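Local coordinates for 182aa long hypothetical protein (Pyrococcus horikoshii, PDB 2GAN), which is of unknown function but, as a member of the GNAT family, probably transfers an acetyl group from acetyl-CoA to an unidentified acceptor, at residues Leu101-Ile109 with Leu135-Val144; Met1-Pro10 with Glu68-Asn76. All blocks are in the same frame, centred on the assembly; numbering follows the deposited sequence.

Contact 1. Residues Leu101-Ile109 with Leu135-Val144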
ATOM      1  N   LEU A 101     -24.473   8.090   1.249  1.00 29.72           N
ATOM      2  CA  LEU A 101     -24.132   7.557   2.563  1.00 30.06           C
ATOM      3  C   LEU A 101     -24.653   8.438   3.694  1.00 30.86           C
ATOM      4  O   LEU A 101     -24.269   8.266   4.851  1.00 31.28           O
ATOM      5  CB  LEU A 101     -22.621   7.377   2.723  1.00 29.41           C
ATOM      6  CG  LEU A 101     -21.937   6.285   1.902  1.00 31.90           C
ATOM      7  CD1 LEU A 101     -20.654   5.885   2.627  1.00 32.18           C
ATOM      8  CD2 LEU A 101     -22.840   5.074   1.745  1.00 32.32           C
HETATM    9  N   MSE A 102     -25.524   9.387   3.374  1.00 31.26           N
HETATM   10  CA  MSE A 102     -26.061  10.246   4.417  1.00 33.35           C
HETATM   11  C   MSE A 102     -27.428   9.762   4.874  1.00 31.46           C
HETATM   12  O   MSE A 102     -28.418  10.466   4.720  1.00 33.09           O
HETATM   13  CB  MSE A 102     -26.158  11.692   3.930  1.00 36.18           C
HETATM   14  CG  MSE A 102     -24.819  12.313   3.586  1.00 41.47           C
HETATM   15 SE   MSE A 102     -25.031  14.103   2.898  1.00 49.79          SE
HETATM   16  CE  MSE A 102     -23.223  14.435   2.319  1.00 43.32           C
ATOM     17  N   ASN A 103     -27.480   8.559   5.440  1.00 30.63           N
ATOM     18  CA  ASN A 103     -28.742   8.008   5.922  1.00 29.47           C
ATOM     19  C   ASN A 103     -28.568   7.313   7.276  1.00 28.76           C
ATOM     20  O   ASN A 103     -27.448   7.014   7.691  1.00 28.57           O
ATOM     21  CB  ASN A 103     -29.325   7.041   4.892  1.00 28.51           C
ATOM     22  CG  ASN A 103     -28.583   5.736   4.842  1.00 29.64           C
ATOM     23  OD1 ASN A 103     -28.630   4.943   5.783  1.00 30.43           O
ATOM     24  ND2 ASN A 103     -27.887   5.502   3.742  1.00 30.11           N
ATOM     25  N   GLU A 104     -29.687   7.051   7.947  1.00 28.74           N
ATOM     26  CA  GLU A 104     -29.711   6.443   9.278  1.00 29.40           C
ATOM     27  C   GLU A 104     -29.013   5.096   9.448  1.00 29.07           C
ATOM     28  O   GLU A 104     -28.609   4.755  10.556  1.00 29.85           O
ATOM     29  CB  GLU A 104     -31.159   6.324   9.759  1.00 29.51           C
ATOM     30  CG  GLU A 104     -31.325   6.073  11.255  1.00 31.71           C
ATOM     31  CD  GLU A 104     -30.853   7.241  12.112  1.00 33.50           C
ATOM     32  OE1 GLU A 104     -31.152   8.401  11.760  1.00 33.64           O
ATOM     33  OE2 GLU A 104     -30.200   7.001  13.151  1.00 34.54           O
ATOM     34  N   LYS A 105     -28.880   4.319   8.379  1.00 28.63           N
ATOM     35  CA  LYS A 105     -28.208   3.031   8.510  1.00 29.67           C
ATOM     36  C   LYS A 105     -26.707   3.088   8.236  1.00 29.32           C
ATOM     37  O   LYS A 105     -26.053   2.050   8.167  1.00 30.36           O
ATOM     38  CB  LYS A 105     -28.852   1.983   7.600  1.00 30.30           C
ATOM     39  CG  LYS A 105     -30.174   1.449   8.142  1.00 33.98           C
ATOM     40  CD  LYS A 105     -30.478   0.049   7.620  1.00 35.16           C
ATOM     41  CE  LYS A 105     -29.490  -0.991   8.154  1.00 34.70           C
ATOM     42  NZ  LYS A 105     -29.631  -1.260   9.613  1.00 33.16           N
ATOM     43  N   VAL A 106     -26.156   4.289   8.089  1.00 28.04           N
ATOM     44  CA  VAL A 106     -24.724   4.421   7.819  1.00 25.82           C
ATOM     45  C   VAL A 106     -23.870   4.567   9.080  1.00 25.69           C
ATOM     46  O   VAL A 106     -24.167   5.364   9.970  1.00 28.00           O
ATOM     47  CB  VAL A 106     -24.424   5.621   6.869  1.00 22.67           C
ATOM     48  CG1 VAL A 106     -22.927   5.797   6.705  1.00 22.45           C
ATOM     49  CG2 VAL A 106     -25.052   5.375   5.503  1.00 21.94           C
ATOM     50  N   GLY A 107     -22.804   3.774   9.140  1.00 25.37           N
ATOM     51  CA  GLY A 107     -21.878   3.817  10.256  1.00 24.30           C
ATOM     52  C   GLY A 107     -20.466   3.924   9.701  1.00 23.85           C
ATOM     53  O   GLY A 107     -20.065   3.124   8.855  1.00 25.87           O
ATOM     54  N   LEU A 108     -19.712   4.909  10.180  1.00 21.19           N
ATOM     55  CA  LEU A 108     -18.348   5.140   9.712  1.00 19.54           C
ATOM     56  C   LEU A 108     -17.256   4.679  10.674  1.00 19.68           C
ATOM     57  O   LEU A 108     -17.314   4.944  11.871  1.00 16.14           O
ATOM     58  CB  LEU A 108     -18.148   6.633   9.434  1.00 19.83           C
ATOM     59  CG  LEU A 108     -18.595   7.265   8.119  1.00 19.64           C
ATOM     60  CD1 LEU A 108     -19.772   6.543   7.530  1.00 16.72           C
ATOM     61  CD2 LEU A 108     -18.902   8.729   8.358  1.00 17.88           C
ATOM     62  N   ILE A 109     -16.263   3.981  10.133  1.00 18.54           N
ATOM     63  CA  ILE A 109     -15.123   3.528  10.912  1.00 18.01           C
ATOM     64  C   ILE A 109     -13.922   4.267  10.347  1.00 18.13           C
ATOM     65  O   ILE A 109     -13.776   4.374   9.133  1.00 19.38           O
ATOM     66  CB  ILE A 109     -14.889   2.009  10.760  1.00 20.18           C
ATOM     67  CG1 ILE A 109     -15.939   1.245  11.583  1.00 19.99           C
ATOM     68  CG2 ILE A 109     -13.455   1.649  11.186  1.00 18.49           C
ATOM     69  CD1 ILE A 109     -15.910  -0.264  11.405  1.00 22.08           C
ATOM     70  N   LEU A 135     -20.988  -0.935  15.885  1.00 24.29           N
ATOM     71  CA  LEU A 135     -21.866  -0.277  14.931  1.00 24.14           C
ATOM     72  C   LEU A 135     -23.131  -1.097  14.700  1.00 25.33           C
ATOM     73  O   LEU A 135     -24.235  -0.559  14.733  1.00 22.92           O
ATOM     74  CB  LEU A 135     -21.142  -0.037  13.609  1.00 22.82           C
ATOM     75  CG  LEU A 135     -20.149   1.131  13.642  1.00 19.84           C
ATOM     76  CD1 LEU A 135     -19.467   1.223  12.303  1.00 17.39           C
ATOM     77  CD2 LEU A 135     -20.873   2.444  13.969  1.00 19.69           C
ATOM     78  N   ARG A 136     -22.967  -2.399  14.479  1.00 26.22           N
ATOM     79  CA  ARG A 136     -24.110  -3.277  14.267  1.00 28.22           C
ATOM     80  C   ARG A 136     -25.104  -3.180  15.421  1.00 27.39           C
ATOM     81  O   ARG A 136     -26.304  -3.047  15.205  1.00 26.04           O
ATOM     82  CB  ARG A 136     -23.648  -4.732  14.092  1.00 29.82           C
ATOM     83  CG  ARG A 136     -23.201  -5.058  12.675  1.00 34.99           C
ATOM     84  CD  ARG A 136     -22.627  -6.460  12.564  1.00 39.05           C
ATOM     85  NE  ARG A 136     -23.551  -7.502  13.020  1.00 42.97           N
ATOM     86  CZ  ARG A 136     -24.599  -7.951  12.330  1.00 43.46           C
ATOM     87  NH1 ARG A 136     -24.883  -7.456  11.131  1.00 43.70           N
ATOM     88  NH2 ARG A 136     -25.361  -8.908  12.843  1.00 44.90           N
ATOM     89  N   SER A 137     -24.607  -3.222  16.648  1.00 27.78           N
ATOM     90  CA  SER A 137     -25.491  -3.145  17.802  1.00 29.07           C
ATOM     91  C   SER A 137     -26.219  -1.809  17.833  1.00 30.11           C
ATOM     92  O   SER A 137     -27.137  -1.621  18.624  1.00 30.94           O
ATOM     93  CB  SER A 137     -24.692  -3.305  19.091  1.00 29.06           C
ATOM     94  OG  SER A 137     -23.935  -2.138  19.340  1.00 33.60           O
ATOM     95  N   LEU A 138     -25.793  -0.875  16.985  1.00 29.20           N
ATOM     96  CA  LEU A 138     -26.418   0.443  16.915  1.00 28.79           C
ATOM     97  C   LEU A 138     -27.333   0.507  15.693  1.00 28.80           C
ATOM     98  O   LEU A 138     -27.881   1.563  15.373  1.00 29.35           O
ATOM     99  CB  LEU A 138     -25.348   1.547  16.820  1.00 26.96           C
ATOM    100  CG  LEU A 138     -24.365   1.732  17.988  1.00 26.40           C
ATOM    101  CD1 LEU A 138     -23.453   2.943  17.730  1.00 28.30           C
ATOM    102  CD2 LEU A 138     -25.135   1.935  19.277  1.00 27.48           C
ATOM    103  N   GLY A 139     -27.496  -0.633  15.023  1.00 28.32           N
ATOM    104  CA  GLY A 139     -28.336  -0.709  13.844  1.00 26.25           C
ATOM    105  C   GLY A 139     -27.727  -0.039  12.623  1.00 27.60           C
ATOM    106  O   GLY A 139     -28.454   0.378  11.715  1.00 26.01           O
ATOM    107  N   LYS A 140     -26.396   0.061  12.592  1.00 26.81           N
ATOM    108  CA  LYS A 140     -25.692   0.703  11.472  1.00 27.24           C
ATOM    109  C   LYS A 140     -24.821  -0.253  10.662  1.00 26.81           C
ATOM    110  O   LYS A 140     -24.340  -1.249  11.176  1.00 29.58           O
ATOM    111  CB  LYS A 140     -24.767   1.819  11.983  1.00 27.03           C
ATOM    112  CG  LYS A 140     -25.366   2.780  12.994  1.00 27.17           C
ATOM    113  CD  LYS A 140     -26.402   3.701  12.385  1.00 26.38           C
ATOM    114  CE  LYS A 140     -26.914   4.683  13.433  1.00 28.58           C
ATOM    115  NZ  LYS A 140     -27.729   5.753  12.826  1.00 30.18           N
ATOM    116  N   ASP A 141     -24.611   0.068   9.394  1.00 27.49           N
ATOM    117  CA  ASP A 141     -23.739  -0.731   8.552  1.00 28.73           C
ATOM    118  C   ASP A 141     -22.386  -0.022   8.507  1.00 28.24           C
ATOM    119  O   ASP A 141     -22.328   1.205   8.370  1.00 27.49           O
ATOM    120  CB  ASP A 141     -24.305  -0.849   7.142  1.00 32.75           C
ATOM    121  CG  ASP A 141     -25.581  -1.641   7.107  1.00 36.03           C
ATOM    122  OD1 ASP A 141     -25.601  -2.726   7.730  1.00 38.62           O
ATOM    123  OD2 ASP A 141     -26.551  -1.187   6.460  1.00 36.04           O
ATOM    124  N   PRO A 142     -21.286  -0.784   8.650  1.00 27.44           N
ATOM    125  CA  PRO A 142     -19.911  -0.264   8.632  1.00 26.03           C
ATOM    126  C   PRO A 142     -19.385   0.150   7.253  1.00 25.42           C
ATOM    127  O   PRO A 142     -19.449  -0.625   6.298  1.00 22.78           O
ATOM    128  CB  PRO A 142     -19.090  -1.422   9.205  1.00 26.99           C
ATOM    129  CG  PRO A 142     -20.071  -2.192  10.027  1.00 25.04           C
ATOM    130  CD  PRO A 142     -21.310  -2.161   9.175  1.00 26.08           C
ATOM    131  N   TYR A 143     -18.837   1.363   7.172  1.00 23.55           N
ATOM    132  CA  TYR A 143     -18.261   1.898   5.933  1.00 22.08           C
ATOM    133  C   TYR A 143     -16.886   2.485   6.243  1.00 22.79           C
ATOM    134  O   TYR A 143     -16.662   3.000   7.337  1.00 22.43           O
ATOM    135  CB  TYR A 143     -19.129   3.020   5.366  1.00 22.53           C
ATOM    136  CG  TYR A 143     -20.414   2.581   4.713  1.00 22.20           C
ATOM    137  CD1 TYR A 143     -20.477   2.385   3.340  1.00 24.67           C
ATOM    138  CD2 TYR A 143     -21.572   2.378   5.465  1.00 23.09           C
ATOM    139  CE1 TYR A 143     -21.659   2.002   2.720  1.00 26.21           C
ATOM    140  CE2 TYR A 143     -22.762   1.990   4.856  1.00 25.75           C
ATOM    141  CZ  TYR A 143     -22.795   1.806   3.479  1.00 25.08           C
ATOM    142  OH  TYR A 143     -23.962   1.440   2.856  1.00 27.88           O
ATOM    143  N   VAL A 144     -15.968   2.414   5.281  1.00 23.06           N
ATOM    144  CA  VAL A 144     -14.624   2.971   5.457  1.00 19.15           C
ATOM    145  C   VAL A 144     -14.179   3.638   4.169  1.00 19.18           C
ATOM    146  O   VAL A 144     -14.755   3.393   3.109  1.00 20.89           O
ATOM    147  CB  VAL A 144     -13.567   1.891   5.803  1.00 19.79           C
ATOM    148  CG1 VAL A 144     -13.798   1.351   7.192  1.00 16.89           C
ATOM    149  CG2 VAL A 144     -13.601   0.778   4.768  1.00 16.29           C
TER
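The Tyr143 ring and the Leu101 isobutyl group meet at a slant, Leu101 CD2 lying 3.4 Å from Tyr143 CE1 while Leu101 CD1 rests near Tyr143 CD1 and CG. The broad ring also reaches Val106, which crosses it at about a right angle, Val106 CG1 3.9 Å from Tyr143 CD2, and the carbonyl oxygen of Gly107 lies in the ring plane at its edge. That oxygen also accepts the backbone N-H of Tyr143, and Ile109 N donates to Tyr143 O. These bonds pair strands 106-109 and 141-144 in parallel, the outcome of a beta-alpha-beta crossover through helix 123-137 of the GNAT fold. Gly107 suits its place because any CB would run into Lys140 CB. Beneath the crossover helix, Ile109 CG1 packs 3.6 Å from Leu135 CD1, branched apolar groups between helix and sheet. At the exposed turn of Glu104, the buried Lys140 bends at chi2 (-70°) so that its NZ reaches Glu104 O at 2.6 Å and, from above the carboxylate plane, Glu104 OE2 at 2.8 Å. Lys105 NZ donates to the carbonyl oxygen of Gly139, the positive-phi C-prime residue of the Schellman motif ending the helix. Tyr143 also pairs with a strand of the second subunit.

Contact 2. Residues Met1-Pro10 with Glu68-Asn76. With SO4 (sulfate ion), chain E.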
HETATM    1  N   MSE A   1      -1.049  -6.338  31.578  1.00 40.51           N
HETATM    2  CA  MSE A   1      -2.505  -6.121  31.334  1.00 42.00           C
HETATM    3  C   MSE A   1      -2.735  -5.388  30.020  1.00 40.43           C
HETATM    4  O   MSE A   1      -1.991  -4.475  29.662  1.00 39.44           O
HETATM    5  CB  MSE A   1      -3.125  -5.313  32.476  1.00 45.63           C
HETATM    6  CG  MSE A   1      -3.294  -6.078  33.775  1.00 51.64           C
HETATM    7 SE   MSE A   1      -4.040  -4.965  35.169  1.00 61.67          SE
HETATM    8  CE  MSE A   1      -5.744  -4.555  34.349  1.00 55.74           C
ATOM      9  N   GLU A   2      -3.779  -5.787  29.307  1.00 38.54           N
ATOM     10  CA  GLU A   2      -4.094  -5.170  28.028  1.00 36.74           C
ATOM     11  C   GLU A   2      -5.565  -5.379  27.696  1.00 35.65           C
ATOM     12  O   GLU A   2      -6.278  -6.071  28.424  1.00 35.41           O
ATOM     13  CB  GLU A   2      -3.210  -5.778  26.933  1.00 36.52           C
ATOM     14  CG  GLU A   2      -3.391  -7.279  26.741  1.00 37.57           C
ATOM     15  CD  GLU A   2      -2.374  -7.868  25.786  1.00 39.19           C
ATOM     16  OE1 GLU A   2      -2.532  -9.036  25.374  1.00 41.31           O
ATOM     17  OE2 GLU A   2      -1.404  -7.166  25.448  1.00 42.72           O
ATOM     18  N   GLY A   3      -6.012  -4.780  26.596  1.00 32.80           N
ATOM     19  CA  GLY A   3      -7.397  -4.921  26.190  1.00 30.64           C
ATOM     20  C   GLY A   3      -7.961  -3.660  25.566  1.00 30.06           C
ATOM     21  O   GLY A   3      -7.306  -2.612  25.548  1.00 28.39           O
ATOM     22  N   VAL A   4      -9.185  -3.766  25.052  1.00 28.49           N
ATOM     23  CA  VAL A   4      -9.871  -2.644  24.427  1.00 26.91           C
ATOM     24  C   VAL A   4     -10.381  -1.706  25.507  1.00 27.31           C
ATOM     25  O   VAL A   4     -10.902  -2.146  26.525  1.00 27.75           O
ATOM     26  CB  VAL A   4     -11.065  -3.130  23.594  1.00 26.69           C
ATOM     27  CG1 VAL A   4     -11.817  -1.944  23.006  1.00 27.56           C
ATOM     28  CG2 VAL A   4     -10.575  -4.048  22.485  1.00 27.21           C
ATOM     29  N   LYS A   5     -10.226  -0.412  25.303  1.00 25.77           N
ATOM     30  CA  LYS A   5     -10.704   0.513  26.307  1.00 26.94           C
ATOM     31  C   LYS A   5     -11.306   1.730  25.637  1.00 27.32           C
ATOM     32  O   LYS A   5     -10.699   2.335  24.750  1.00 26.63           O
ATOM     33  CB  LYS A   5      -9.563   0.912  27.239  1.00 27.50           C
ATOM     34  CG  LYS A   5      -9.982   1.806  28.387  1.00 32.63           C
ATOM     35  CD  LYS A   5      -8.870   1.906  29.416  1.00 36.50           C
ATOM     36  CE  LYS A   5      -9.249   2.839  30.553  1.00 40.46           C
ATOM     37  NZ  LYS A   5      -9.393   4.250  30.092  1.00 44.11           N
ATOM     38  N   LYS A   6     -12.516   2.077  26.059  1.00 26.19           N
ATOM     39  CA  LYS A   6     -13.214   3.219  25.495  1.00 25.78           C
ATOM     40  C   LYS A   6     -12.671   4.492  26.130  1.00 24.48           C
ATOM     41  O   LYS A   6     -12.333   4.501  27.308  1.00 23.66           O
ATOM     42  CB  LYS A   6     -14.714   3.099  25.776  1.00 25.35           C
ATOM     43  CG  LYS A   6     -15.584   4.118  25.044  1.00 26.77           C
ATOM     44  CD  LYS A   6     -17.053   3.817  25.274  1.00 25.36           C
ATOM     45  CE  LYS A   6     -17.968   4.668  24.398  1.00 28.25           C
ATOM     46  NZ  LYS A   6     -17.923   6.123  24.729  1.00 32.27           N
ATOM     47  N   ILE A   7     -12.563   5.555  25.344  1.00 23.26           N
ATOM     48  CA  ILE A   7     -12.090   6.821  25.888  1.00 24.40           C
ATOM     49  C   ILE A   7     -13.303   7.729  26.108  1.00 24.80           C
ATOM     50  O   ILE A   7     -13.941   8.172  25.153  1.00 25.51           O
ATOM     51  CB  ILE A   7     -11.108   7.541  24.947  1.00 21.69           C
ATOM     52  CG1 ILE A   7      -9.960   6.606  24.529  1.00 23.38           C
ATOM     53  CG2 ILE A   7     -10.555   8.773  25.654  1.00 19.65           C
ATOM     54  CD1 ILE A   7      -9.099   6.079  25.681  1.00 23.21           C
ATOM     55  N   LYS A   8     -13.618   7.996  27.371  1.00 26.28           N
ATOM     56  CA  LYS A   8     -14.758   8.843  27.725  1.00 28.98           C
ATOM     57  C   LYS A   8     -14.706  10.205  27.033  1.00 28.54           C
ATOM     58  O   LYS A   8     -15.684  10.643  26.435  1.00 29.92           O
ATOM     59  CB  LYS A   8     -14.811   9.037  29.247  1.00 30.79           C
ATOM     60  CG  LYS A   8     -16.056   9.769  29.750  1.00 34.41           C
ATOM     61  CD  LYS A   8     -16.121   9.804  31.273  1.00 36.31           C
ATOM     62  CE  LYS A   8     -17.366  10.546  31.755  1.00 39.84           C
ATOM     63  NZ  LYS A   8     -17.415  10.693  33.246  1.00 42.08           N
ATOM     64  N   ASN A   9     -13.563  10.871  27.111  1.00 28.61           N
ATOM     65  CA  ASN A   9     -13.410  12.180  26.493  1.00 30.18           C
ATOM     66  C   ASN A   9     -12.204  12.168  25.560  1.00 30.03           C
ATOM     67  O   ASN A   9     -11.105  12.584  25.927  1.00 30.51           O
ATOM     68  CB  ASN A   9     -13.274  13.242  27.590  1.00 32.46           C
ATOM     69  CG  ASN A   9     -14.559  13.397  28.408  1.00 36.02           C
ATOM     70  OD1 ASN A   9     -15.544  13.970  27.931  1.00 37.77           O
ATOM     71  ND2 ASN A   9     -14.559  12.867  29.633  1.00 34.01           N
ATOM     72  N   PRO A  10     -12.409  11.691  24.321  1.00 29.70           N
ATOM     73  CA  PRO A  10     -11.367  11.593  23.300  1.00 28.28           C
ATOM     74  C   PRO A  10     -10.335  12.715  23.284  1.00 29.31           C
ATOM     75  O   PRO A  10      -9.162  12.470  23.003  1.00 28.30           O
ATOM     76  CB  PRO A  10     -12.169  11.510  22.006  1.00 28.76           C
ATOM     77  CG  PRO A  10     -13.382  10.717  22.442  1.00 28.52           C
ATOM     78  CD  PRO A  10     -13.735  11.410  23.735  1.00 28.25           C
ATOM     79  N   GLU A  68     -17.436   8.004  19.058  1.00 23.69           N
ATOM     80  CA  GLU A  68     -16.884   7.033  19.994  1.00 22.13           C
ATOM     81  C   GLU A  68     -15.456   6.712  19.576  1.00 21.60           C
ATOM     82  O   GLU A  68     -15.192   6.439  18.403  1.00 21.89           O
ATOM     83  CB  GLU A  68     -17.716   5.751  20.009  1.00 22.46           C
ATOM     84  CG  GLU A  68     -19.136   5.963  20.470  1.00 22.06           C
ATOM     85  CD  GLU A  68     -19.911   4.664  20.641  1.00 24.08           C
ATOM     86  OE1 GLU A  68     -21.097   4.742  21.013  1.00 28.16           O
ATOM     87  OE2 GLU A  68     -19.352   3.574  20.409  1.00 22.66           O
ATOM     88  N   LEU A  69     -14.535   6.776  20.534  1.00 19.83           N
ATOM     89  CA  LEU A  69     -13.130   6.479  20.278  1.00 19.39           C
ATOM     90  C   LEU A  69     -12.709   5.281  21.121  1.00 18.10           C
ATOM     91  O   LEU A  69     -12.882   5.270  22.336  1.00 16.81           O
ATOM     92  CB  LEU A  69     -12.241   7.675  20.638  1.00 20.80           C
ATOM     93  CG  LEU A  69     -10.730   7.373  20.622  1.00 21.47           C
ATOM     94  CD1 LEU A  69     -10.320   6.959  19.211  1.00 20.43           C
ATOM     95  CD2 LEU A  69      -9.932   8.591  21.069  1.00 22.01           C
ATOM     96  N   TYR A  70     -12.146   4.278  20.468  1.00 19.41           N
ATOM     97  CA  TYR A  70     -11.702   3.091  21.165  1.00 20.19           C
ATOM     98  C   TYR A  70     -10.209   2.935  20.976  1.00 20.86           C
ATOM     99  O   TYR A  70      -9.657   3.337  19.954  1.00 23.18           O
ATOM    100  CB  TYR A  70     -12.456   1.868  20.639  1.00 20.38           C
ATOM    101  CG  TYR A  70     -13.919   1.870  21.015  1.00 20.17           C
ATOM    102  CD1 TYR A  70     -14.335   1.454  22.278  1.00 21.18           C
ATOM    103  CD2 TYR A  70     -14.891   2.304  20.114  1.00 20.00           C
ATOM    104  CE1 TYR A  70     -15.687   1.467  22.638  1.00 21.58           C
ATOM    105  CE2 TYR A  70     -16.241   2.320  20.462  1.00 22.66           C
ATOM    106  CZ  TYR A  70     -16.633   1.901  21.727  1.00 23.01           C
ATOM    107  OH  TYR A  70     -17.973   1.915  22.063  1.00 24.08           O
ATOM    108  N   THR A  71      -9.540   2.386  21.980  1.00 20.55           N
ATOM    109  CA  THR A  71      -8.106   2.194  21.883  1.00 22.52           C
ATOM    110  C   THR A  71      -7.756   0.858  22.470  1.00 23.86           C
ATOM    111  O   THR A  71      -8.487   0.321  23.299  1.00 25.97           O
ATOM    112  CB  THR A  71      -7.315   3.230  22.708  1.00 22.54           C
ATOM    113  OG1 THR A  71      -7.607   3.037  24.098  1.00 19.84           O
ATOM    114  CG2 THR A  71      -7.672   4.645  22.300  1.00 22.49           C
ATOM    115  N   TYR A  72      -6.633   0.315  22.033  1.00 24.31           N
ATOM    116  CA  TYR A  72      -6.173  -0.930  22.604  1.00 23.54           C
ATOM    117  C   TYR A  72      -5.031  -0.449  23.472  1.00 22.18           C
ATOM    118  O   TYR A  72      -4.121   0.233  22.998  1.00 23.04           O
ATOM    119  CB  TYR A  72      -5.678  -1.902  21.533  1.00 22.34           C
ATOM    120  CG  TYR A  72      -5.405  -3.290  22.084  1.00 23.87           C
ATOM    121  CD1 TYR A  72      -4.181  -3.604  22.671  1.00 22.74           C
ATOM    122  CD2 TYR A  72      -6.389  -4.283  22.041  1.00 24.29           C
ATOM    123  CE1 TYR A  72      -3.937  -4.871  23.200  1.00 25.71           C
ATOM    124  CE2 TYR A  72      -6.163  -5.553  22.571  1.00 25.13           C
ATOM    125  CZ  TYR A  72      -4.934  -5.841  23.149  1.00 27.40           C
ATOM    126  OH  TYR A  72      -4.711  -7.092  23.679  1.00 27.74           O
ATOM    127  N   GLN A  73      -5.104  -0.754  24.758  1.00 22.35           N
ATOM    128  CA  GLN A  73      -4.065  -0.332  25.672  1.00 22.65           C
ATOM    129  C   GLN A  73      -3.395  -1.520  26.334  1.00 23.98           C
ATOM    130  O   GLN A  73      -4.016  -2.561  26.574  1.00 22.53           O
ATOM    131  CB  GLN A  73      -4.640   0.595  26.750  1.00 23.85           C
ATOM    132  CG  GLN A  73      -5.266   1.879  26.208  1.00 26.93           C
ATOM    133  CD  GLN A  73      -5.660   2.864  27.303  1.00 29.26           C
ATOM    134  OE1 GLN A  73      -6.374   3.844  27.049  1.00 30.06           O
ATOM    135  NE2 GLN A  73      -5.193   2.614  28.527  1.00 29.48           N
ATOM    136  N   LYS A  74      -2.111  -1.349  26.608  1.00 23.36           N
ATOM    137  CA  LYS A  74      -1.315  -2.358  27.276  1.00 25.66           C
ATOM    138  C   LYS A  74      -0.685  -1.607  28.434  1.00 26.48           C
ATOM    139  O   LYS A  74       0.107  -0.687  28.224  1.00 27.84           O
ATOM    140  CB  LYS A  74      -0.218  -2.889  26.357  1.00 25.21           C
ATOM    141  CG  LYS A  74       0.484  -4.131  26.893  1.00 28.19           C
ATOM    142  CD  LYS A  74       1.580  -4.592  25.939  1.00 29.37           C
ATOM    143  CE  LYS A  74       1.907  -6.075  26.110  1.00 33.12           C
ATOM    144  NZ  LYS A  74       2.282  -6.438  27.506  1.00 33.71           N
ATOM    145  N   ASP A  75      -1.056  -1.973  29.654  1.00 25.88           N
ATOM    146  CA  ASP A  75      -0.501  -1.311  30.820  1.00 26.90           C
ATOM    147  C   ASP A  75      -0.674   0.208  30.718  1.00 25.59           C
ATOM    148  O   ASP A  75       0.288   0.956  30.873  1.00 25.66           O
ATOM    149  CB  ASP A  75       0.984  -1.681  30.956  1.00 27.97           C
ATOM    150  CG  ASP A  75       1.189  -3.165  31.251  1.00 28.36           C
ATOM    151  OD1 ASP A  75       2.304  -3.676  31.022  1.00 30.79           O
ATOM    152  OD2 ASP A  75       0.235  -3.818  31.724  1.00 27.79           O
ATOM    153  N   ASN A  76      -1.903   0.646  30.443  1.00 25.78           N
ATOM    154  CA  ASN A  76      -2.253   2.073  30.346  1.00 26.89           C
ATOM    155  C   ASN A  76      -1.544   2.829  29.228  1.00 28.03           C
ATOM    156  O   ASN A  76      -1.326   4.039  29.331  1.00 29.25           O
ATOM    157  CB  ASN A  76      -1.954   2.778  31.671  1.00 26.26           C
ATOM    158  CG  ASN A  76      -2.684   2.156  32.839  1.00 24.02           C
ATOM    159  OD1 ASN A  76      -2.349   2.395  33.991  1.00 27.19           O
ATOM    160  ND2 ASN A  76      -3.694   1.361  32.545  1.00 29.44           N
TER
HETATM  161  S   SO4 E1203       3.889  -9.182  29.187  1.00 71.17           S
HETATM  162  O1  SO4 E1203       4.619  -9.597  27.974  1.00 72.23           O
HETATM  163  O2  SO4 E1203       2.460  -9.509  29.042  1.00 71.19           O
HETATM  164  O3  SO4 E1203       4.049  -7.730  29.379  1.00 71.81           O
HETATM  165  O4  SO4 E1203       4.441  -9.893  30.358  1.00 72.26           O
HETATM  166  O   HOH W   1      -0.128  -7.714  28.899  1.00 30.68           O
HETATM  167  O   HOH W   2      -6.823   5.864  28.569  1.00 33.05           O
HETATM  168  O   HOH W   3     -15.540   7.926  23.216  1.00 27.71           O
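The amino group of Met1 forms a salt bridge with Asp75, N to OD2 at 2.8 Å on the syn side of the carboxylate, while Asp75 N returns a bond to Met1 O. A water joins Met1 N to Lys74 NZ and to a sulfate, probably from the crystallisation liquor, which Lys74 NZ also meets in a weak bond. Further along, Gly3 and Gln73 exchange two backbone bonds, as do Lys5 and Thr71, and Ile7 N donates to Leu69 O at 3.0 Å. Strand 2-6 thus runs antiparallel to strand 68-74 as an outermost strand of the chain's mixed GNAT sheet. Gly3 lies against one face of the Tyr72 ring, its CA 4.2 Å from the ring centroid in a CH-pi contact; at phi 144° a CB would jam against the carbonyl oxygen of Glu2, so glycine suits the place. With CG anti to the backbone N (chi1 -171°), Lys6 carries its methylenes obliquely across Tyr70, Lys6 CG 3.6 Å from Tyr70 CE1, while Tyr70 OH donates to Glu68 OE2 at 2.7 Å. With an alanine at Tyr70, the Lys6 methylenes would probably lose their aromatic support and Glu68 OE2 this hydroxyl donor. Glu68 OE1 has its own partners, Arg134 in a salt bridge and the Tyr86 hydroxyl. Leu69 CB packs 3.7 Å from Pro10 CG, and Leu69 CD2 meets Ile7 CG1; Leu69 and Pro10, both compact and apolar, also touch Leu62 of helix 47-65.

Both contacts belong to the same mixed sheet, at its two outermost strands: contact 2 adds strand 2-6 on one margin, contact 1 strand 141-146 on the other, their centres about 22 Å apart. Contact 1 is largely buried and pairs its strands in parallel, and its sheet runs on into a strand of the second subunit; aliphatic and aromatic groups carry much of its packing, and the lysine bonds are confined to the loops. Contact 2 is antiparallel and only partly buried, touches no other protein chain of the assembly, and carries lysines, waters and a chain-terminal charge among its apolar groups. Helix 123-137 links them: Ile109 and Pro142 pack on Val132, while Tyr70 meets Phe130 edge-to-face.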